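Local atomic coordinates of 11S globulin isoform 1 (Cocos nucifera, PDB entry 5WPW), a protein that serves as a seed storage protein, a hexameric 11S globulin that acts as a nutrient reservoir in coconut and is a potential food allergen. Residues V39-R44 against H308-C313; T142-N147 against F283-A288; P60-I65 against V361-S366. The protein carries 2 engineered substitutions. All coordinates share one frame; numbering follows the deposited sequence.

Contact 1: V39-R44 against H308-C313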
loop_
_atom_site.group_PDB
_atom_site.type_symbol
_atom_site.label_atom_id
_atom_site.label_comp_id
_atom_site.label_asym_id
_atom_site.label_seq_id
_atom_site.Cartn_x
_atom_site.Cartn_y
_atom_site.Cartn_z
ATOM N N VAL A 39 -25.779 5.432 -9.839
ATOM C CA VAL A 39 -25.324 4.976 -11.146
ATOM C C VAL A 39 -26.257 5.531 -12.224
ATOM O O VAL A 39 -27.364 5.999 -11.943
ATOM C CB VAL A 39 -25.247 3.432 -11.243
ATOM C CG1 VAL A 39 -24.236 2.858 -10.227
ATOM C CG2 VAL A 39 -26.597 2.830 -11.013
ATOM N N SER A 40 -25.757 5.523 -13.459
ATOM C CA SER A 40 -26.540 5.667 -14.681
ATOM C C SER A 40 -26.286 4.450 -15.560
ATOM O O SER A 40 -25.156 3.955 -15.628
ATOM C CB SER A 40 -26.158 6.941 -15.459
ATOM O OG SER A 40 -25.996 8.044 -14.584
ATOM N N THR A 41 -27.322 3.973 -16.252
ATOM C CA THR A 41 -27.218 2.778 -17.081
ATOM C C THR A 41 -27.680 3.112 -18.493
ATOM O O THR A 41 -28.617 3.901 -18.684
ATOM C CB THR A 41 -28.056 1.605 -16.524
ATOM O OG1 THR A 41 -27.538 1.188 -15.250
ATOM C CG2 THR A 41 -28.008 0.403 -17.462
ATOM N N ILE A 42 -26.987 2.563 -19.478
ATOM C CA ILE A 42 -27.391 2.710 -20.868
ATOM C C ILE A 42 -27.230 1.368 -21.557
ATOM O O ILE A 42 -26.355 0.563 -21.215
ATOM C CB ILE A 42 -26.599 3.814 -21.611
ATOM C CG1 ILE A 42 -25.201 3.340 -21.983
ATOM C CG2 ILE A 42 -26.521 5.093 -20.799
ATOM C CD1 ILE A 42 -24.321 4.458 -22.544
ATOM N N ARG A 43 -28.112 1.109 -22.513
ATOM C CA ARG A 43 -28.000 -0.038 -23.396
ATOM C C ARG A 43 -27.802 0.473 -24.816
ATOM O O ARG A 43 -28.494 1.394 -25.248
ATOM C CB ARG A 43 -29.248 -0.935 -23.333
ATOM C CG ARG A 43 -29.117 -2.184 -24.210
ATOM C CD ARG A 43 -30.466 -2.817 -24.524
ATOM N NE ARG A 43 -31.086 -3.351 -23.321
ATOM C CZ ARG A 43 -32.379 -3.250 -23.039
ATOM N NH1 ARG A 43 -33.188 -2.631 -23.887
ATOM N NH2 ARG A 43 -32.858 -3.751 -21.902
ATOM N N ARG A 44 -26.858 -0.121 -25.533
ATOM C CA ARG A 44 -26.606 0.224 -26.925
ATOM C C ARG A 44 -26.737 -0.992 -27.826
ATOM O O ARG A 44 -26.303 -2.096 -27.471
ATOM C CB ARG A 44 -25.219 0.808 -27.115
ATOM C CG ARG A 44 -25.198 2.268 -27.200
ATOM C CD ARG A 44 -23.865 2.700 -27.706
ATOM N NE ARG A 44 -23.038 3.224 -26.636
ATOM C CZ ARG A 44 -23.123 4.467 -26.180
ATOM N NH1 ARG A 44 -22.330 4.867 -25.205
ATOM N NH2 ARG A 44 -24.001 5.303 -26.709
ATOM N N HIS A 308 -24.074 -1.853 -3.705
ATOM C CA HIS A 308 -25.346 -2.056 -4.380
ATOM C C HIS A 308 -25.130 -3.011 -5.546
ATOM O O HIS A 308 -24.024 -3.116 -6.088
ATOM C CB HIS A 308 -25.938 -0.753 -4.929
ATOM C CG HIS A 308 -26.020 0.371 -3.938
ATOM N ND1 HIS A 308 -26.845 0.339 -2.835
ATOM C CD2 HIS A 308 -25.412 1.580 -3.917
ATOM C CE1 HIS A 308 -26.724 1.467 -2.161
ATOM N NE2 HIS A 308 -25.858 2.236 -2.795
ATOM N N SER A 309 -26.207 -3.686 -5.946
ATOM C CA SER A 309 -26.189 -4.615 -7.062
ATOM C C SER A 309 -27.150 -4.117 -8.137
ATOM O O SER A 309 -28.346 -3.924 -7.872
ATOM C CB SER A 309 -26.569 -6.022 -6.596
ATOM O OG SER A 309 -26.434 -6.970 -7.638
ATOM N N ILE A 310 -26.627 -3.910 -9.344
ATOM C CA ILE A 310 -27.420 -3.510 -10.503
ATOM C C ILE A 310 -27.582 -4.757 -11.361
ATOM O O ILE A 310 -26.656 -5.189 -12.051
ATOM C CB ILE A 310 -26.773 -2.361 -11.278
ATOM C CG1 ILE A 310 -26.640 -1.136 -10.379
ATOM C CG2 ILE A 310 -27.623 -1.993 -12.486
ATOM C CD1 ILE A 310 -25.299 -0.996 -9.719
ATOM N N MET A 311 -28.766 -5.351 -11.310
ATOM C CA MET A 311 -28.997 -6.644 -11.927
ATOM C C MET A 311 -29.747 -6.452 -13.238
ATOM O O MET A 311 -30.783 -5.773 -13.267
ATOM C CB MET A 311 -29.800 -7.539 -10.991
ATOM C CG MET A 311 -29.934 -8.956 -11.481
ATOM S SD MET A 311 -30.812 -10.025 -10.308
ATOM C CE MET A 311 -30.749 -9.028 -8.838
ATOM N N TYR A 312 -29.247 -7.082 -14.303
ATOM C CA TYR A 312 -29.837 -7.010 -15.638
ATOM C C TYR A 312 -30.070 -8.422 -16.147
ATOM O O TYR A 312 -29.129 -9.217 -16.208
ATOM C CB TYR A 312 -28.919 -6.248 -16.601
ATOM C CG TYR A 312 -29.444 -6.168 -18.013
ATOM C CD1 TYR A 312 -30.457 -5.282 -18.339
ATOM C CD2 TYR A 312 -28.934 -6.983 -19.020
ATOM C CE1 TYR A 312 -30.945 -5.200 -19.623
ATOM C CE2 TYR A 312 -29.426 -6.907 -20.317
ATOM C CZ TYR A 312 -30.424 -6.002 -20.604
ATOM O OH TYR A 312 -30.936 -5.906 -21.870
ATOM N N CYS A 313 -31.304 -8.737 -16.539
ATOM C CA CYS A 313 -31.612 -10.096 -16.992
ATOM C C CYS A 313 -31.333 -10.226 -18.490
ATOM O O CYS A 313 -31.867 -9.459 -19.303
ATOM C CB CYS A 313 -33.054 -10.475 -16.668
ATOM S SG CYS A 313 -33.518 -12.081 -17.380
#
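R43 and Y312 cross at about a right angle, and the arginine brings its NE and NH2 side to the phenol oxygen. Both nitrogens donate to it: R43 NE lies 2.9 Å from Y312 OH, and R43 NH2 is equally close to that oxygen. With both N-H...O angles near 122° the fork is bent, and both bonds are weak. NH2 also sits at the edge of the tyrosine ring, near its plane, 3.3 Å from Y312 CE1, while the guanidinium and ring planes are turned 51° apart. The ring reaches across because its CG stands anti to the backbone N (chi1 178°), whereas the arginine chain bends at chi3. R43 NH1 points elsewhere, to a long, weak ion pair with D25.

At the other end the contact is apolar. V39 and I310 meet tip to tip, V39 CG2 lying 4.0 Å from I310 CG1 and V39 CG1 lying 4.0 Å from I310 CD1. Between the two ends, T41 OG1 is 4.2 Å from I310 CG2; this hydroxyl is buried with no polar partner in the model. L340 packs on both T41 and I310, and I137 on Y312. Strands 40-46 and 309-314 belong to different cupin domains, so this is sheet-on-sheet packing, with a polar end, between the two halves of a bicupin, the fold of 11S globulins.

Contact 2: T142-N147 against F283-A288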
loop_
_atom_site.group_PDB
_atom_site.type_symbol
_atom_site.label_atom_id
_atom_site.label_comp_id
_atom_site.label_asym_id
_atom_site.label_seq_id
_atom_site.Cartn_x
_atom_site.Cartn_y
_atom_site.Cartn_z
ATOM N N THR A 142 -21.516 7.259 -11.349
ATOM C CA THR A 142 -21.444 8.711 -11.261
ATOM C C THR A 142 -21.270 9.210 -9.834
ATOM O O THR A 142 -21.065 10.416 -9.637
ATOM C CB THR A 142 -22.698 9.316 -11.880
ATOM O OG1 THR A 142 -23.850 8.708 -11.282
ATOM C CG2 THR A 142 -22.732 9.026 -13.402
ATOM N N SER A 143 -21.375 8.323 -8.849
ATOM C CA SER A 143 -21.026 8.603 -7.459
ATOM C C SER A 143 -19.565 8.303 -7.141
ATOM O O SER A 143 -19.107 8.586 -6.023
ATOM C CB SER A 143 -21.910 7.763 -6.529
ATOM O OG SER A 143 -23.151 8.400 -6.347
ATOM N N ASN A 144 -18.834 7.739 -8.088
ATOM C CA ASN A 144 -17.439 7.397 -7.873
ATOM C C ASN A 144 -16.649 8.649 -7.518
ATOM O O ASN A 144 -16.854 9.710 -8.108
ATOM C CB ASN A 144 -16.876 6.755 -9.139
ATOM C CG ASN A 144 -15.616 5.959 -8.892
ATOM O OD1 ASN A 144 -14.533 6.513 -8.808
ATOM N ND2 ASN A 144 -15.754 4.633 -8.813
ATOM N N ASP A 145 -15.712 8.523 -6.574
ATOM C CA ASP A 145 -14.896 9.690 -6.258
ATOM C C ASP A 145 -14.078 10.152 -7.446
ATOM O O ASP A 145 -13.629 11.302 -7.462
ATOM C CB ASP A 145 -13.960 9.418 -5.084
ATOM C CG ASP A 145 -13.835 10.612 -4.176
ATOM O OD1 ASP A 145 -13.648 11.741 -4.698
ATOM O OD2 ASP A 145 -13.948 10.438 -2.942
ATOM N N ALA A 146 -13.901 9.303 -8.461
ATOM C CA ALA A 146 -13.209 9.753 -9.678
ATOM C C ALA A 146 -13.943 10.920 -10.341
ATOM O O ALA A 146 -13.308 11.800 -10.951
ATOM C CB ALA A 146 -13.054 8.583 -10.648
ATOM N N ASN A 147 -15.258 10.961 -10.218
ATOM C CA ASN A 147 -16.090 11.976 -10.855
ATOM C C ASN A 147 -16.207 13.172 -9.925
ATOM O O ASN A 147 -16.912 13.110 -8.920
ATOM C CB ASN A 147 -17.470 11.405 -11.155
ATOM C CG ASN A 147 -18.479 12.499 -11.519
ATOM O OD1 ASN A 147 -18.129 13.485 -12.168
ATOM N ND2 ASN A 147 -19.728 12.321 -11.119
ATOM N N PHE A 283 -9.156 0.420 -9.261
ATOM C CA PHE A 283 -9.319 1.846 -9.505
ATOM C C PHE A 283 -10.729 2.194 -9.970
ATOM O O PHE A 283 -11.269 3.230 -9.565
ATOM C CB PHE A 283 -8.279 2.304 -10.539
ATOM C CG PHE A 283 -6.896 1.785 -10.252
ATOM C CD1 PHE A 283 -6.180 2.268 -9.170
ATOM C CD2 PHE A 283 -6.331 0.791 -11.029
ATOM C CE1 PHE A 283 -4.907 1.785 -8.883
ATOM C CE2 PHE A 283 -5.058 0.302 -10.753
ATOM C CZ PHE A 283 -4.347 0.801 -9.680
ATOM N N ILE A 284 -11.347 1.328 -10.784
ATOM C CA ILE A 284 -12.729 1.531 -11.215
ATOM C C ILE A 284 -13.678 1.429 -10.019
ATOM O O ILE A 284 -14.733 2.086 -9.982
ATOM C CB ILE A 284 -13.092 0.504 -12.323
ATOM C CG1 ILE A 284 -12.233 0.673 -13.589
ATOM C CG2 ILE A 284 -14.586 0.516 -12.652
ATOM C CD1 ILE A 284 -12.563 1.873 -14.492
ATOM N N GLN A 285 -13.317 0.605 -9.034
ATOM C CA GLN A 285 -14.120 0.350 -7.829
ATOM C C GLN A 285 -15.494 -0.224 -8.174
ATOM O O GLN A 285 -16.522 0.161 -7.610
ATOM C CB GLN A 285 -14.257 1.606 -6.962
ATOM C CG GLN A 285 -13.031 1.886 -6.099
ATOM C CD GLN A 285 -13.220 3.113 -5.208
ATOM O OE1 GLN A 285 -12.800 4.216 -5.554
ATOM N NE2 GLN A 285 -13.858 2.921 -4.063
ATOM N N MET A 286 -15.494 -1.198 -9.073
ATOM C CA MET A 286 -16.720 -1.895 -9.440
ATOM C C MET A 286 -16.374 -3.349 -9.706
ATOM O O MET A 286 -15.235 -3.689 -10.024
ATOM C CB MET A 286 -17.418 -1.272 -10.669
ATOM C CG MET A 286 -18.482 -0.211 -10.268
ATOM S SD MET A 286 -19.429 0.463 -11.664
ATOM C CE MET A 286 -18.045 1.202 -12.491
ATOM N N SER A 287 -17.372 -4.212 -9.528
ATOM C CA SER A 287 -17.228 -5.649 -9.690
ATOM C C SER A 287 -18.378 -6.116 -10.578
ATOM O O SER A 287 -19.349 -5.387 -10.803
ATOM C CB SER A 287 -17.266 -6.369 -8.326
ATOM O OG SER A 287 -16.344 -5.802 -7.401
ATOM N N ALA A 288 -18.288 -7.343 -11.066
ATOM C CA ALA A 288 -19.383 -7.898 -11.856
ATOM C C ALA A 288 -19.571 -9.361 -11.493
ATOM O O ALA A 288 -18.703 -9.998 -10.889
ATOM C CB ALA A 288 -19.123 -7.750 -13.372
#
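N144 lays its side-chain amide against the end of helix 281-284, where ND2 comes within 3.0 Å of I284 O and passes 3.9 Å from Q285 CB. CG stands anti to the backbone N (chi1 -161°), which carries the amide outward from the loop. The Q285 side chain, extended beyond CG, runs obliquely past it, and the two amide planes are 72° apart, so the groups do not stack.

Each end of the N144 amide has work to do. OD1 turns back on its own loop and accepts from the backbone of A146, with A146 N 2.9 Å from N144 OD1; the donor lies in the carbonyl plane, on a lone pair, and the N-H...O angle is 160°. ND2 makes a weak hydrogen bond to D141 OD2. A backbone bond from N147 N to N144 O, 2.9 Å long, closes a type I beta turn from N144 to N147 that overlaps the Asx turn made by OD1. At the last residue of the turn the N147 amide folds back, its ND2 donating to T142 O at 2.8 Å with that oxygen in the plane of the amide. The loop is thus tied across its neck as well as at its tip, and the OD1 bond helps hold the N144 amide in its orientation.

On the other segment Q285 leaves the helix with positive phi, and the chain then enters strand 287-293. I284 CB points away from the 142-147 loop, and its side chain packs on P60 and L62. An Asx turn combined with a type I beta turn, in a loop of the N-terminal cupin domain, here meets the end of a short helix of the C-terminal cupin domain.

Contact 3: P60-I65 against V361-S366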
loop_
_atom_site.group_PDB
_atom_site.type_symbol
_atom_site.label_atom_id
_atom_site.label_comp_id
_atom_site.label_asym_id
_atom_site.label_seq_id
_atom_site.Cartn_x
_atom_site.Cartn_y
_atom_site.Cartn_z
ATOM N N PRO A 60 -16.309 6.457 -14.245
ATOM C CA PRO A 60 -15.819 5.148 -14.688
ATOM C C PRO A 60 -17.009 4.245 -14.965
ATOM O O PRO A 60 -18.104 4.452 -14.434
ATOM C CB PRO A 60 -14.986 4.649 -13.505
ATOM C CG PRO A 60 -15.631 5.304 -12.301
ATOM C CD PRO A 60 -16.100 6.672 -12.798
ATOM N N ARG A 61 -16.798 3.260 -15.836
ATOM C CA ARG A 61 -17.890 2.371 -16.246
ATOM C C ARG A 61 -17.419 0.941 -16.459
ATOM O O ARG A 61 -16.236 0.677 -16.675
ATOM C CB ARG A 61 -18.560 2.894 -17.525
ATOM C CG ARG A 61 -17.933 2.414 -18.779
ATOM C CD ARG A 61 -18.480 3.172 -19.967
ATOM N NE ARG A 61 -17.728 4.397 -20.173
ATOM C CZ ARG A 61 -17.813 5.137 -21.264
ATOM N NH1 ARG A 61 -18.620 4.762 -22.253
ATOM N NH2 ARG A 61 -17.082 6.233 -21.372
ATOM N N LEU A 62 -18.377 0.003 -16.376
ATOM C CA LEU A 62 -18.216 -1.364 -16.833
ATOM C C LEU A 62 -19.231 -1.581 -17.940
ATOM O O LEU A 62 -20.385 -1.162 -17.796
ATOM C CB LEU A 62 -18.483 -2.395 -15.728
ATOM C CG LEU A 62 -17.519 -2.437 -14.550
ATOM C CD1 LEU A 62 -17.778 -3.717 -13.771
ATOM C CD2 LEU A 62 -16.088 -2.363 -15.043
ATOM N N VAL A 63 -18.773 -2.147 -19.055
ATOM C CA VAL A 63 -19.620 -2.520 -20.187
ATOM C C VAL A 63 -19.716 -4.036 -20.225
ATOM O O VAL A 63 -18.689 -4.723 -20.170
ATOM C CB VAL A 63 -19.052 -1.981 -21.511
ATOM C CG1 VAL A 63 -20.019 -2.295 -22.655
ATOM C CG2 VAL A 63 -18.767 -0.486 -21.399
ATOM N N TYR A 64 -20.928 -4.572 -20.311
ATOM C CA TYR A 64 -21.095 -6.003 -20.532
ATOM C C TYR A 64 -21.599 -6.237 -21.952
ATOM O O TYR A 64 -22.628 -5.678 -22.334
ATOM C CB TYR A 64 -22.073 -6.637 -19.535
ATOM C CG TYR A 64 -22.253 -8.134 -19.746
ATOM C CD1 TYR A 64 -21.231 -9.037 -19.438
ATOM C CD2 TYR A 64 -23.442 -8.644 -20.244
ATOM C CE1 TYR A 64 -21.397 -10.411 -19.634
ATOM C CE2 TYR A 64 -23.617 -10.006 -20.442
ATOM C CZ TYR A 64 -22.594 -10.877 -20.141
ATOM O OH TYR A 64 -22.777 -12.222 -20.341
ATOM N N ILE A 65 -20.889 -7.076 -22.707
ATOM C CA ILE A 65 -21.280 -7.437 -24.077
ATOM C C ILE A 65 -22.310 -8.566 -23.973
ATOM O O ILE A 65 -21.955 -9.726 -23.761
ATOM C CB ILE A 65 -20.083 -7.845 -24.935
ATOM C CG1 ILE A 65 -18.970 -6.792 -24.900
ATOM C CG2 ILE A 65 -20.519 -8.082 -26.432
ATOM C CD1 ILE A 65 -19.423 -5.480 -25.306
ATOM N N VAL A 361 -26.614 -10.660 -15.431
ATOM C CA VAL A 361 -25.329 -10.062 -15.119
ATOM C C VAL A 361 -25.599 -8.986 -14.087
ATOM O O VAL A 361 -26.568 -8.221 -14.210
ATOM C CB VAL A 361 -24.635 -9.493 -16.373
ATOM C CG1 VAL A 361 -25.563 -8.567 -17.139
ATOM C CG2 VAL A 361 -23.353 -8.760 -15.982
ATOM N N SER A 362 -24.792 -8.965 -13.040
ATOM C CA SER A 362 -24.915 -7.933 -12.036
ATOM C C SER A 362 -23.656 -7.101 -12.052
ATOM O O SER A 362 -22.566 -7.635 -12.224
ATOM C CB SER A 362 -25.143 -8.510 -10.639
ATOM O OG SER A 362 -26.402 -9.159 -10.585
ATOM N N ILE A 363 -23.824 -5.800 -11.887
ATOM C CA ILE A 363 -22.715 -4.871 -11.692
ATOM C C ILE A 363 -22.840 -4.323 -10.283
ATOM O O ILE A 363 -23.902 -3.832 -9.905
ATOM C CB ILE A 363 -22.735 -3.718 -12.708
ATOM C CG1 ILE A 363 -22.727 -4.237 -14.149
ATOM C CG2 ILE A 363 -21.574 -2.723 -12.410
ATOM C CD1 ILE A 363 -21.537 -5.131 -14.487
ATOM N N LYS A 364 -21.757 -4.373 -9.518
ATOM C CA LYS A 364 -21.800 -3.994 -8.107
ATOM C C LYS A 364 -20.873 -2.817 -7.874
ATOM O O LYS A 364 -19.815 -2.728 -8.495
ATOM C CB LYS A 364 -21.447 -5.195 -7.221
ATOM C CG LYS A 364 -22.399 -6.389 -7.484
ATOM C CD LYS A 364 -22.206 -7.576 -6.528
ATOM C CE LYS A 364 -23.309 -8.633 -6.736
ATOM N NZ LYS A 364 -23.338 -9.612 -5.605
ATOM N N THR A 365 -21.289 -1.921 -6.963
ATOM C CA THR A 365 -20.664 -0.607 -6.765
ATOM C C THR A 365 -19.506 -0.665 -5.775
ATOM O O THR A 365 -19.384 0.178 -4.883
ATOM C CB THR A 365 -21.700 0.435 -6.332
ATOM O OG1 THR A 365 -22.257 0.110 -5.053
ATOM C CG2 THR A 365 -22.826 0.557 -7.349
ATOM N N SER A 366 -18.634 -1.660 -5.932
ATOM C CA SER A 366 -17.436 -1.758 -5.124
ATOM C C SER A 366 -16.490 -2.709 -5.825
ATOM O O SER A 366 -16.918 -3.697 -6.427
ATOM C CB SER A 366 -17.753 -2.271 -3.704
ATOM O OG SER A 366 -16.607 -2.229 -2.867
#
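L62 meets I363 where strand 61-67 of the N-terminal cupin faces strand 357-364 of the C-terminal one, part of the sheet-to-sheet interface of a bicupin. L62 CA and I363 CA are 7.7 Å apart and no hydrogen bond crosses between the segments; the touching side chains meet by apolar and CH-pi contacts. L62 CD1 does the touching, 4.1 Å from I363 CD1 and 4.2 Å from I363 CG2, so a single methyl reaches two branches of the isoleucine. With CG anti to the carbonyl carbon (chi1 -66°), the leucine leans obliquely against its partner. V63 points away from the second segment, as strand alternation requires; its side chain packs on T138, and its backbone pairs with L116. Y64 comes round to the interface again. Its ring crosses V361 obliquely, with I137 and V115 also packing on it from its own domain. Both methyls of V361 come to the same side of the ring: CG1 is 3.8 Å from Y64 CD2, near the rim, and CG2 sits over the face, offset toward the rim, in a CH-pi contact 4.1 Å from the ring centroid and 17° off the normal.

Overall arrangement
Along the chain the segments run 39-44, 60-65, 142-147, 283-288, 308-313 and 361-366: the first three belong to the N-terminal cupin, the last three to the C-terminal one. Contacts 1 and 3 therefore cross, while contact 2 is nested inside both. Their centres lie about 7 Å apart for contacts 1 and 3, 10 Å for 2 and 3, and 14 Å for 1 and 2. On the C-terminal side strands 287-293, 357-364 and 309-314 are successive neighbours in one antiparallel sheet; on the N-terminal side strand 134-140 separates 40-46 from 61-67. Together the contacts join the two cupin domains of each subunit of the hexamer.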